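Local coordinates for DUF3828 domain-containing protein (Bacteroides thetaiotaomicron, PDB 3KZT) that is of unknown function but belongs to the DUF3828 group of proteins and is probably a lipoprotein in its natural full-length form, at residues R22-A27 with N103-N108; E32-A37 with K59-E64; P124-N129 with L135-T140. All blocks are in the same frame, centred on the assembly; numbering follows the deposited sequence. Where two conformers were deposited one is given.

Contact 1. Residues R22-A27 with N103-N108; sequences RIEQEA and NWYEVN. With EDO (1,2-ethanediol), chain C; SO4 (sulfate ion), chain E.
Tyr105 brings the hydroxyl end of its ring against the methyl of Ala27, which meets it obliquely. CB of Ala27 lies 3.5 Å from CZ of Tyr105 and 3.3 Å from its OH. Glu24 joins in: its CG comes to 3.6 Å from Tyr105 OH, and the two side chains cross at about a right angle. Its carboxylate leads away, so only the aliphatic part of the chain is used. With CG of Tyr105 anti to the carbonyl carbon (chi1 -64°), the ring reaches from the strand to the helix surface. OH of Tyr105 donates a hydrogen bond of 2.8 Å to O2 of a bound ethanediol; this oxygen lies at the ring edge, in the ring plane. The diol gives both hydroxyls to OD1 of Asn103, O2 at 2.8 Å. It probably comes from the crystallisation liquor. The closest approach of the segment axes is 10.5 Å, with a crossing angle of -45°, and the hydroxyl end of Tyr105 makes the contacts across it. Tyr105 also meets His99 of strand 96-101, Val127 of strand 119-130, and Ile28 and Ile31 further along helix 13-41, which lies against this face of the antiparallel sheet.

Contact 2. Residues E32-A37 with K59-E64; sequences EDFYEA and KFLTKE
A chi1 of 168° swings the Phe34 ring away from its own amide nitrogen, while Phe60 (chi1 -70°) turns its ring away from its carbonyl carbon. The side chains pass in opposite directions. CB of Phe34 lies over the face of the Phe60 ring, 4.0 Å from the centroid, as a CH-pi contact. CB of Phe60 comes to 3.5 Å from CD1 of Phe34. The rings are oblique, with planes 46° apart and centroids 5.7 Å apart. Leu61 adds a second CH-pi contact: its CD2 sits over one face of Phe34, 4.2 Å from the centroid. CB of Asp33 meets the far end of Phe60, 4.1 Å from CZ. Cutting Phe60 back to an alanine is likely to strip CB of Phe34 of its aromatic cover and to open a gap beside Asp33. Phe34 also touches Ile56, Ile81 and Ile136, and its ring meets Tyr38. The contact thus packs helix 13-41 against the junction where helix 47-60 ends and helix 63-75 begins. Between these segments the contact is apolar and rests on van der Waals and CH-pi packing; the backbone bonds of the junction go to Ile136 of strand 133-139.

Contact 3. Residues P124-N129 with L135-T140; sequences PVRVVN and LIDDIT. With SO4 (sulfate ion), chain E.
This is an antiparallel strand pairing with a classic beta bulge, in the C-terminal hairpin of strands 119-130 and 133-139. Val125 with Ile139 and Val127 with Ile136 are non-hydrogen-bonded pairs. Arg126 with Asp138 and Val128 with Leu135 are hydrogen-bonded ones. At the bulge, Asp137 and Asp138 both face Arg126: N of Arg126 donates to O of Asp138 at 2.8 Å, and N of Asp137 donates to O of Arg126 at 2.9 Å. The extra residue turns its side chain to the arginine. NE and NH2 of Arg126 grip the Asp137 carboxylate side-on, one to each oxygen. Arg126 NH2 to Asp137 OD2 is 2.9 Å and nearly straight at 166°; OD2 lies in the guanidinium plane but is met from above the carboxylate plane. Arg126 NE to Asp137 OD1 is longer, at 3.2 Å. A bend at chi3 (82°) turns the guanidinium to this acid. NH1 of Arg126 bonds O4 of a sulfate, probably from the crystallisation liquor, at 3.0 Å, and Trp104 NE1 bonds the same ion. Asp138 has its salt bridge with Lys68 instead. The face of Val125, Val127, Ile136 and Ile139 is apolar: CG1 of Val125 meets CG2 of Ile139 at 3.6 Å, and helix 13-41 packs on this side. The whole is a bulged edge hairpin, within this chain, of an alpha+beta fold whose helix 13-41 covers one sheet face.

Overall arrangement
Contacts 1 and 2 both use helix 13-41, at successive places along it. Contact 1 joins the helix to the sheet, and contact 2 joins it to the other helices. The two meet where Val107 packs on Tyr35. Contact 3 lies within the sheet and is tied to both: backbone bonds link strand 104-111 to strand 119-130, and backbone hydrogen bonds join Phe60 and Thr62 to Ile136. Phe34 and Leu61 in contact 2, Ala27 and Tyr105 in contact 1 and the Val125, Val127, Ile136 and Ile139 face of contact 3 are buried. The Arg126 face of contact 3 is nearer the surface; it adds a salt bridge and shares a sulfate with Trp104. Contact 3 buries the most surface.

Contact 1. Residues R22-A27 with N103-N108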
loop_
_atom_site.group_PDB
_atom_site.type_symbol
_atom_site.label_atom_id
_atom_site.label_comp_id
_atom_site.label_asym_id
_atom_site.label_seq_id
_atom_site.Cartn_x
_atom_site.Cartn_y
_atom_site.Cartn_z
ATOM N N ARG A 22 22.620 -5.366 -7.571
ATOM C CA ARG A 22 22.179 -5.400 -6.165
ATOM C C ARG A 22 21.777 -4.010 -5.678
ATOM O O ARG A 22 20.691 -3.827 -5.159
ATOM C CB ARG A 22 23.318 -5.941 -5.284
ATOM C CG ARG A 22 23.028 -6.023 -3.765
ATOM C CD ARG A 22 24.203 -6.646 -3.037
ATOM N NE ARG A 22 25.406 -5.810 -3.141
ATOM C CZ ARG A 22 25.678 -4.706 -2.407
ATOM N NH1 ARG A 22 24.829 -4.239 -1.463
ATOM N NH2 ARG A 22 26.832 -4.049 -2.624
ATOM N N ILE A 23 22.690 -3.052 -5.853
ATOM C CA ILE A 23 22.490 -1.659 -5.403
ATOM C C ILE A 23 21.254 -1.023 -6.057
ATOM O O ILE A 23 20.474 -0.340 -5.382
ATOM C CB ILE A 23 23.768 -0.793 -5.649
ATOM C CG1 ILE A 23 24.892 -1.224 -4.686
ATOM C CG2 ILE A 23 23.485 0.690 -5.442
ATOM C CD1 ILE A 23 24.592 -0.952 -3.230
ATOM N N GLU A 24 21.081 -1.261 -7.365
ATOM C CA GLU A 24 19.891 -0.775 -8.103
ATOM C C GLU A 24 18.592 -1.367 -7.560
ATOM O O GLU A 24 17.603 -0.629 -7.410
ATOM C CB GLU A 24 20.009 -1.064 -9.595
ATOM C CG GLU A 24 20.992 -0.131 -10.305
ATOM C CD GLU A 24 21.434 -0.633 -11.665
ATOM O OE1 GLU A 24 20.753 -1.499 -12.255
ATOM O OE2 GLU A 24 22.468 -0.152 -12.149
ATOM N N GLN A 25 18.599 -2.680 -7.249
ATOM C CA GLN A 25 17.424 -3.341 -6.646
ATOM C C GLN A 25 17.118 -2.842 -5.248
ATOM O O GLN A 25 15.941 -2.757 -4.885
ATOM C CB GLN A 25 17.551 -4.877 -6.639
ATOM C CG GLN A 25 17.490 -5.546 -8.018
ATOM C CD GLN A 25 16.164 -5.340 -8.768
ATOM O OE1 GLN A 25 15.134 -4.984 -8.182
ATOM N NE2 GLN A 25 16.200 -5.558 -10.071
ATOM N N GLU A 26 18.166 -2.527 -4.462
ATOM C CA GLU A 26 17.997 -1.902 -3.139
ATOM C C GLU A 26 17.342 -0.521 -3.268
ATOM O O GLU A 26 16.438 -0.211 -2.510
ATOM C CB GLU A 26 19.346 -1.765 -2.393
ATOM C CG GLU A 26 19.960 -3.098 -1.964
ATOM C CD GLU A 26 21.349 -2.978 -1.340
ATOM O OE1 GLU A 26 21.835 -1.848 -1.064
ATOM O OE2 GLU A 26 21.958 -4.031 -1.120
ATOM N N ALA A 27 17.815 0.283 -4.235
ATOM C CA ALA A 27 17.262 1.625 -4.512
ATOM C C ALA A 27 15.811 1.522 -4.972
ATOM O O ALA A 27 14.960 2.243 -4.480
ATOM C CB ALA A 27 18.106 2.358 -5.577
ATOM N N ASN A 103 22.260 7.409 -10.984
ATOM C CA ASN A 103 21.351 7.324 -9.848
ATOM C C ASN A 103 19.864 7.679 -10.178
ATOM O O ASN A 103 19.062 7.816 -9.258
ATOM C CB ASN A 103 21.884 8.213 -8.709
ATOM C CG ASN A 103 23.265 7.775 -8.208
ATOM O OD1 ASN A 103 23.561 6.593 -8.126
ATOM N ND2 ASN A 103 24.092 8.741 -7.844
ATOM N N TRP A 104 19.513 7.802 -11.478
ATOM C CA TRP A 104 18.131 8.096 -11.900
ATOM C C TRP A 104 17.353 6.796 -12.097
ATOM O O TRP A 104 17.887 5.812 -12.618
ATOM C CB TRP A 104 18.080 8.963 -13.176
ATOM C CG TRP A 104 18.393 10.378 -12.887
ATOM C CD1 TRP A 104 19.614 10.973 -12.950
ATOM C CD2 TRP A 104 17.476 11.377 -12.430
ATOM N NE1 TRP A 104 19.518 12.296 -12.580
ATOM C CE2 TRP A 104 18.214 12.573 -12.258
ATOM C CE3 TRP A 104 16.094 11.385 -12.161
ATOM C CZ2 TRP A 104 17.621 13.771 -11.821
ATOM C CZ3 TRP A 104 15.501 12.579 -11.722
ATOM C CH2 TRP A 104 16.270 13.755 -11.558
ATOM N N TYR A 105 16.100 6.812 -11.636
ATOM C CA TYR A 105 15.164 5.692 -11.729
ATOM C C TYR A 105 13.871 6.287 -12.267
ATOM O O TYR A 105 13.684 7.500 -12.196
ATOM C CB TYR A 105 14.963 5.043 -10.330
ATOM C CG TYR A 105 16.239 4.422 -9.805
ATOM C CD1 TYR A 105 17.220 5.209 -9.203
ATOM C CD2 TYR A 105 16.481 3.053 -9.928
ATOM C CE1 TYR A 105 18.413 4.655 -8.745
ATOM C CE2 TYR A 105 17.670 2.482 -9.469
ATOM C CZ TYR A 105 18.624 3.285 -8.879
ATOM O OH TYR A 105 19.792 2.748 -8.439
ATOM N N GLU A 106 13.005 5.446 -12.817
ATOM C CA GLU A 106 11.723 5.878 -13.387
ATOM C C GLU A 106 10.607 5.169 -12.625
ATOM O O GLU A 106 10.623 3.950 -12.539
ATOM C CB GLU A 106 11.671 5.509 -14.878
ATOM C CG GLU A 106 10.357 5.860 -15.592
ATOM C CD GLU A 106 10.405 5.537 -17.062
ATOM O OE1 GLU A 106 10.891 6.391 -17.841
ATOM O OE2 GLU A 106 9.926 4.450 -17.449
ATOM N N VAL A 107 9.656 5.945 -12.080
ATOM C CA VAL A 107 8.479 5.412 -11.374
ATOM C C VAL A 107 7.305 5.438 -12.355
ATOM O O VAL A 107 6.844 6.524 -12.733
ATOM C CB VAL A 107 8.132 6.252 -10.128
ATOM C CG1 VAL A 107 6.798 5.779 -9.511
ATOM C CG2 VAL A 107 9.263 6.162 -9.101
ATOM N N ASN A 108 6.839 4.250 -12.760
ATOM C CA ASN A 108 5.728 4.088 -13.713
ATOM C C ASN A 108 4.479 3.567 -13.028
ATOM O O ASN A 108 4.569 2.649 -12.208
ATOM C CB ASN A 108 6.121 3.109 -14.813
ATOM C CG ASN A 108 7.278 3.609 -15.640
ATOM O OD1 ASN A 108 7.154 4.596 -16.345
ATOM N ND2 ASN A 108 8.432 2.923 -15.542
HETATM C C1 EDO C . 22.492 4.674 -5.177
HETATM O O1 EDO C . 23.688 5.426 -5.408
HETATM C C2 EDO C . 21.414 5.082 -6.172
HETATM O O2 EDO C . 21.712 4.578 -7.483
HETATM S S SO4 E . 22.717 14.030 -12.673
HETATM O O1 SO4 E . 23.848 14.343 -11.806
HETATM O O2 SO4 E . 22.590 12.577 -12.821
HETATM O O3 SO4 E . 22.944 14.630 -13.988
HETATM O O4 SO4 E . 21.497 14.586 -12.090
#

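Contact 2. Residues E32-A37 with K59-E64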
loop_
_atom_site.group_PDB
_atom_site.type_symbol
_atom_site.label_atom_id
_atom_site.label_comp_id
_atom_site.label_asym_id
_atom_site.label_seq_id
_atom_site.Cartn_x
_atom_site.Cartn_y
_atom_site.Cartn_z
ATOM N N GLU A 32 9.869 1.936 -4.210
ATOM C CA GLU A 32 8.600 1.175 -4.065
ATOM C C GLU A 32 7.928 1.373 -2.705
ATOM O O GLU A 32 6.712 1.566 -2.648
ATOM C CB GLU A 32 8.845 -0.311 -4.254
ATOM C CG GLU A 32 9.094 -0.706 -5.713
ATOM C CD GLU A 32 9.534 -2.151 -5.883
ATOM O OE1 GLU A 32 9.821 -2.825 -4.874
ATOM O OE2 GLU A 32 9.587 -2.614 -7.048
ATOM N N ASP A 33 8.729 1.312 -1.630
ATOM C CA ASP A 33 8.225 1.520 -0.236
ATOM C C ASP A 33 7.688 2.911 -0.033
ATOM O O ASP A 33 6.666 3.080 0.633
ATOM C CB ASP A 33 9.324 1.299 0.822
ATOM C CG ASP A 33 9.808 -0.142 0.906
ATOM O OD1 ASP A 33 9.198 -1.054 0.307
ATOM O OD2 ASP A 33 10.828 -0.348 1.574
ATOM N N PHE A 34 8.408 3.912 -0.556
ATOM C CA PHE A 34 7.938 5.300 -0.492
ATOM C C PHE A 34 6.570 5.475 -1.163
ATOM O O PHE A 34 5.649 6.002 -0.538
ATOM C CB PHE A 34 8.946 6.289 -1.120
ATOM C CG PHE A 34 8.375 7.651 -1.322
ATOM C CD1 PHE A 34 7.871 8.373 -0.235
ATOM C CD2 PHE A 34 8.291 8.219 -2.603
ATOM C CE1 PHE A 34 7.303 9.634 -0.414
ATOM C CE2 PHE A 34 7.728 9.493 -2.784
ATOM C CZ PHE A 34 7.233 10.192 -1.692
ATOM N N TYR A 35 6.456 5.038 -2.422
ATOM C CA TYR A 35 5.199 5.197 -3.192
ATOM C C TYR A 35 4.007 4.431 -2.628
ATOM O O TYR A 35 2.893 4.950 -2.638
ATOM C CB TYR A 35 5.400 4.908 -4.703
ATOM C CG TYR A 35 5.884 6.123 -5.444
ATOM C CD1 TYR A 35 7.242 6.445 -5.498
ATOM C CD2 TYR A 35 4.979 6.982 -6.065
ATOM C CE1 TYR A 35 7.692 7.585 -6.158
ATOM C CE2 TYR A 35 5.409 8.118 -6.730
ATOM C CZ TYR A 35 6.769 8.421 -6.781
ATOM O OH TYR A 35 7.211 9.540 -7.436
ATOM N N GLU A 36 4.238 3.218 -2.124
ATOM C CA GLU A 36 3.161 2.443 -1.469
ATOM C C GLU A 36 2.705 3.088 -0.149
ATOM O O GLU A 36 1.498 3.180 0.106
ATOM C CB GLU A 36 3.563 0.986 -1.276
ATOM C CG GLU A 36 3.551 0.224 -2.595
ATOM C CD GLU A 36 4.268 -1.105 -2.552
ATOM O OE1 GLU A 36 4.525 -1.653 -1.442
ATOM O OE2 GLU A 36 4.577 -1.615 -3.653
ATOM N N ALA A 37 3.672 3.546 0.661
ATOM C CA ALA A 37 3.385 4.254 1.933
ATOM C C ALA A 37 2.681 5.591 1.683
ATOM O O ALA A 37 1.678 5.893 2.321
ATOM C CB ALA A 37 4.674 4.485 2.713
ATOM N N LYS A 59 10.564 11.401 5.784
ATOM C CA LYS A 59 11.343 10.159 5.924
ATOM C C LYS A 59 12.126 9.807 4.657
ATOM O O LYS A 59 13.350 9.588 4.716
ATOM C CB LYS A 59 10.420 8.978 6.305
ATOM C CG LYS A 59 11.151 7.620 6.468
ATOM C CD LYS A 59 10.317 6.598 7.224
ATOM C CE LYS A 59 11.073 5.278 7.367
ATOM N NZ LYS A 59 12.366 5.450 8.088
ATOM N N PHE A 60 11.417 9.739 3.526
ATOM C CA PHE A 60 11.994 9.278 2.248
ATOM C C PHE A 60 12.686 10.306 1.330
ATOM O O PHE A 60 13.530 9.908 0.523
ATOM C CB PHE A 60 10.931 8.511 1.459
ATOM C CG PHE A 60 10.577 7.172 2.058
ATOM C CD1 PHE A 60 11.364 6.048 1.789
ATOM C CD2 PHE A 60 9.453 7.019 2.866
ATOM C CE1 PHE A 60 11.047 4.801 2.331
ATOM C CE2 PHE A 60 9.128 5.774 3.409
ATOM C CZ PHE A 60 9.926 4.664 3.138
ATOM N N LEU A 61 12.337 11.598 1.447
ATOM C CA LEU A 61 12.899 12.664 0.575
ATOM C C LEU A 61 13.872 13.573 1.336
ATOM O O LEU A 61 13.716 13.773 2.546
ATOM C CB LEU A 61 11.769 13.519 -0.027
ATOM C CG LEU A 61 10.528 12.799 -0.581
ATOM C CD1 LEU A 61 9.568 13.814 -1.204
ATOM C CD2 LEU A 61 10.866 11.740 -1.578
ATOM N N THR A 62 14.862 14.137 0.626
ATOM C CA THR A 62 15.811 15.096 1.243
ATOM C C THR A 62 15.120 16.451 1.471
ATOM O O THR A 62 14.060 16.722 0.886
ATOM C CB THR A 62 17.101 15.335 0.371
ATOM O OG1 THR A 62 16.751 15.950 -0.872
ATOM C CG2 THR A 62 17.856 14.030 0.113
ATOM N N LYS A 63 15.725 17.284 2.330
ATOM C CA LYS A 63 15.244 18.664 2.608
ATOM C C LYS A 63 15.155 19.523 1.330
ATOM O O LYS A 63 14.211 20.307 1.173
ATOM C CB LYS A 63 16.160 19.360 3.635
ATOM N N GLU A 64 16.118 19.319 0.415
ATOM C CA GLU A 64 16.185 20.043 -0.869
ATOM C C GLU A 64 15.009 19.683 -1.782
ATOM O O GLU A 64 14.379 20.567 -2.368
ATOM C CB GLU A 64 17.502 19.727 -1.603
ATOM C CG GLU A 64 18.773 20.218 -0.905
ATOM C CD GLU A 64 20.041 19.625 -1.516
ATOM O OE1 GLU A 64 19.936 18.621 -2.254
ATOM O OE2 GLU A 64 21.139 20.155 -1.252
#

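Contact 3. Residues P124-N129 with L135-T140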
loop_
_atom_site.group_PDB
_atom_site.type_symbol
_atom_site.label_atom_id
_atom_site.label_comp_id
_atom_site.label_asym_id
_atom_site.label_seq_id
_atom_site.Cartn_x
_atom_site.Cartn_y
_atom_site.Cartn_z
ATOM N N PRO A 124 10.673 10.549 -13.493
ATOM C CA PRO A 124 12.072 10.240 -13.195
ATOM C C PRO A 124 12.389 10.721 -11.766
ATOM O O PRO A 124 12.014 11.861 -11.414
ATOM C CB PRO A 124 12.856 11.068 -14.231
ATOM C CG PRO A 124 11.825 11.589 -15.204
ATOM C CD PRO A 124 10.564 11.652 -14.468
ATOM N N VAL A 125 13.014 9.850 -10.953
ATOM C CA VAL A 125 13.425 10.187 -9.577
ATOM C C VAL A 125 14.902 9.800 -9.377
ATOM O O VAL A 125 15.351 8.761 -9.895
ATOM C CB VAL A 125 12.506 9.524 -8.500
ATOM C CG1 VAL A 125 11.035 9.830 -8.791
ATOM C CG2 VAL A 125 12.736 8.010 -8.387
ATOM N N ARG A 126 15.648 10.655 -8.653
ATOM C CA ARG A 126 17.066 10.448 -8.376
ATOM C C ARG A 126 17.250 10.055 -6.903
ATOM O O ARG A 126 16.596 10.628 -6.027
ATOM C CB ARG A 126 17.863 11.700 -8.689
ATOM C CG ARG A 126 19.324 11.408 -8.966
ATOM C CD ARG A 126 20.111 12.671 -9.245
ATOM N NE ARG A 126 20.542 13.381 -8.039
ATOM C CZ ARG A 126 21.187 14.563 -8.032
ATOM N NH1 ARG A 126 21.479 15.222 -9.183
ATOM N NH2 ARG A 126 21.543 15.112 -6.858
ATOM N N VAL A 127 18.167 9.103 -6.656
ATOM C CA VAL A 127 18.403 8.502 -5.330
ATOM C C VAL A 127 19.811 8.813 -4.811
ATOM O O VAL A 127 20.768 8.739 -5.571
ATOM C CB VAL A 127 18.230 6.941 -5.390
ATOM C CG1 VAL A 127 18.675 6.272 -4.067
ATOM C CG2 VAL A 127 16.792 6.581 -5.704
ATOM N N VAL A 128 19.921 9.153 -3.518
ATOM C CA VAL A 128 21.219 9.356 -2.838
ATOM C C VAL A 128 21.296 8.331 -1.693
ATOM O O VAL A 128 20.255 7.949 -1.135
ATOM C CB VAL A 128 21.378 10.819 -2.281
ATOM C CG1 VAL A 128 20.325 11.134 -1.185
ATOM C CG2 VAL A 128 22.789 11.047 -1.746
ATOM N N ASN A 129 22.505 7.853 -1.393
ATOM C CA ASN A 129 22.747 6.971 -0.240
ATOM C C ASN A 129 23.482 7.799 0.809
ATOM O O ASN A 129 24.544 8.321 0.529
ATOM C CB ASN A 129 23.557 5.736 -0.627
ATOM C CG ASN A 129 23.576 4.656 0.495
ATOM O OD1 ASN A 129 23.995 4.908 1.621
ATOM N ND2 ASN A 129 23.145 3.455 0.157
ATOM N N LEU A 135 17.608 7.591 -0.086
ATOM C CA LEU A 135 16.667 8.722 -0.062
ATOM C C LEU A 135 16.538 9.263 -1.465
ATOM O O LEU A 135 17.487 9.184 -2.232
ATOM C CB LEU A 135 17.187 9.834 0.855
ATOM C CG LEU A 135 17.330 9.525 2.347
ATOM C CD1 LEU A 135 18.072 10.634 3.052
ATOM C CD2 LEU A 135 15.967 9.314 2.968
ATOM N N ILE A 136 15.356 9.795 -1.805
ATOM C CA ILE A 136 15.135 10.413 -3.105
ATOM C C ILE A 136 15.575 11.877 -2.934
ATOM O O ILE A 136 15.067 12.560 -2.059
ATOM C CB ILE A 136 13.653 10.322 -3.558
ATOM C CG1 ILE A 136 13.220 8.847 -3.716
ATOM C CG2 ILE A 136 13.471 11.017 -4.862
ATOM C CD1 ILE A 136 11.748 8.644 -3.986
ATOM N N ASP A 137 16.539 12.332 -3.742
ATOM C CA ASP A 137 17.055 13.736 -3.660
ATOM C C ASP A 137 16.642 14.660 -4.821
ATOM O O ASP A 137 16.958 15.845 -4.783
ATOM C CB ASP A 137 18.578 13.773 -3.424
ATOM C CG ASP A 137 19.394 13.253 -4.603
ATOM O OD1 ASP A 137 18.856 12.572 -5.503
ATOM O OD2 ASP A 137 20.608 13.517 -4.610
ATOM N N ASP A 138 15.965 14.117 -5.846
ATOM C CA ASP A 138 15.416 14.934 -6.931
ATOM C C ASP A 138 14.323 14.176 -7.717
ATOM O O ASP A 138 14.337 12.942 -7.773
ATOM C CB ASP A 138 16.543 15.375 -7.904
ATOM C CG ASP A 138 16.133 16.547 -8.812
ATOM O OD1 ASP A 138 15.184 17.289 -8.489
ATOM O OD2 ASP A 138 16.779 16.724 -9.852
ATOM N N ILE A 139 13.365 14.931 -8.280
ATOM C CA ILE A 139 12.341 14.385 -9.228
ATOM C C ILE A 139 12.134 15.374 -10.364
ATOM O O ILE A 139 12.340 16.564 -10.156
ATOM C CB ILE A 139 10.942 14.066 -8.545
ATOM C CG1 ILE A 139 10.180 15.350 -8.088
ATOM C CG2 ILE A 139 11.113 13.114 -7.389
ATOM C CD1 ILE A 139 8.777 15.059 -7.549
ATOM N N THR A 140 11.725 14.872 -11.545
ATOM C CA THR A 140 11.320 15.722 -12.715
ATOM C C THR A 140 12.399 16.807 -13.017
ATOM O O THR A 140 12.169 17.994 -12.739
ATOM C CB THR A 140 9.933 16.344 -12.440
ATOM O OG1 THR A 140 9.036 15.290 -12.061
ATOM C CG2 THR A 140 9.365 17.082 -13.687
HETATM S S SO4 E . 22.717 14.030 -12.673
HETATM O O1 SO4 E . 23.848 14.343 -11.806
HETATM O O2 SO4 E . 22.590 12.577 -12.821
HETATM O O3 SO4 E . 22.944 14.630 -13.988
HETATM O O4 SO4 E . 21.497 14.586 -12.090
#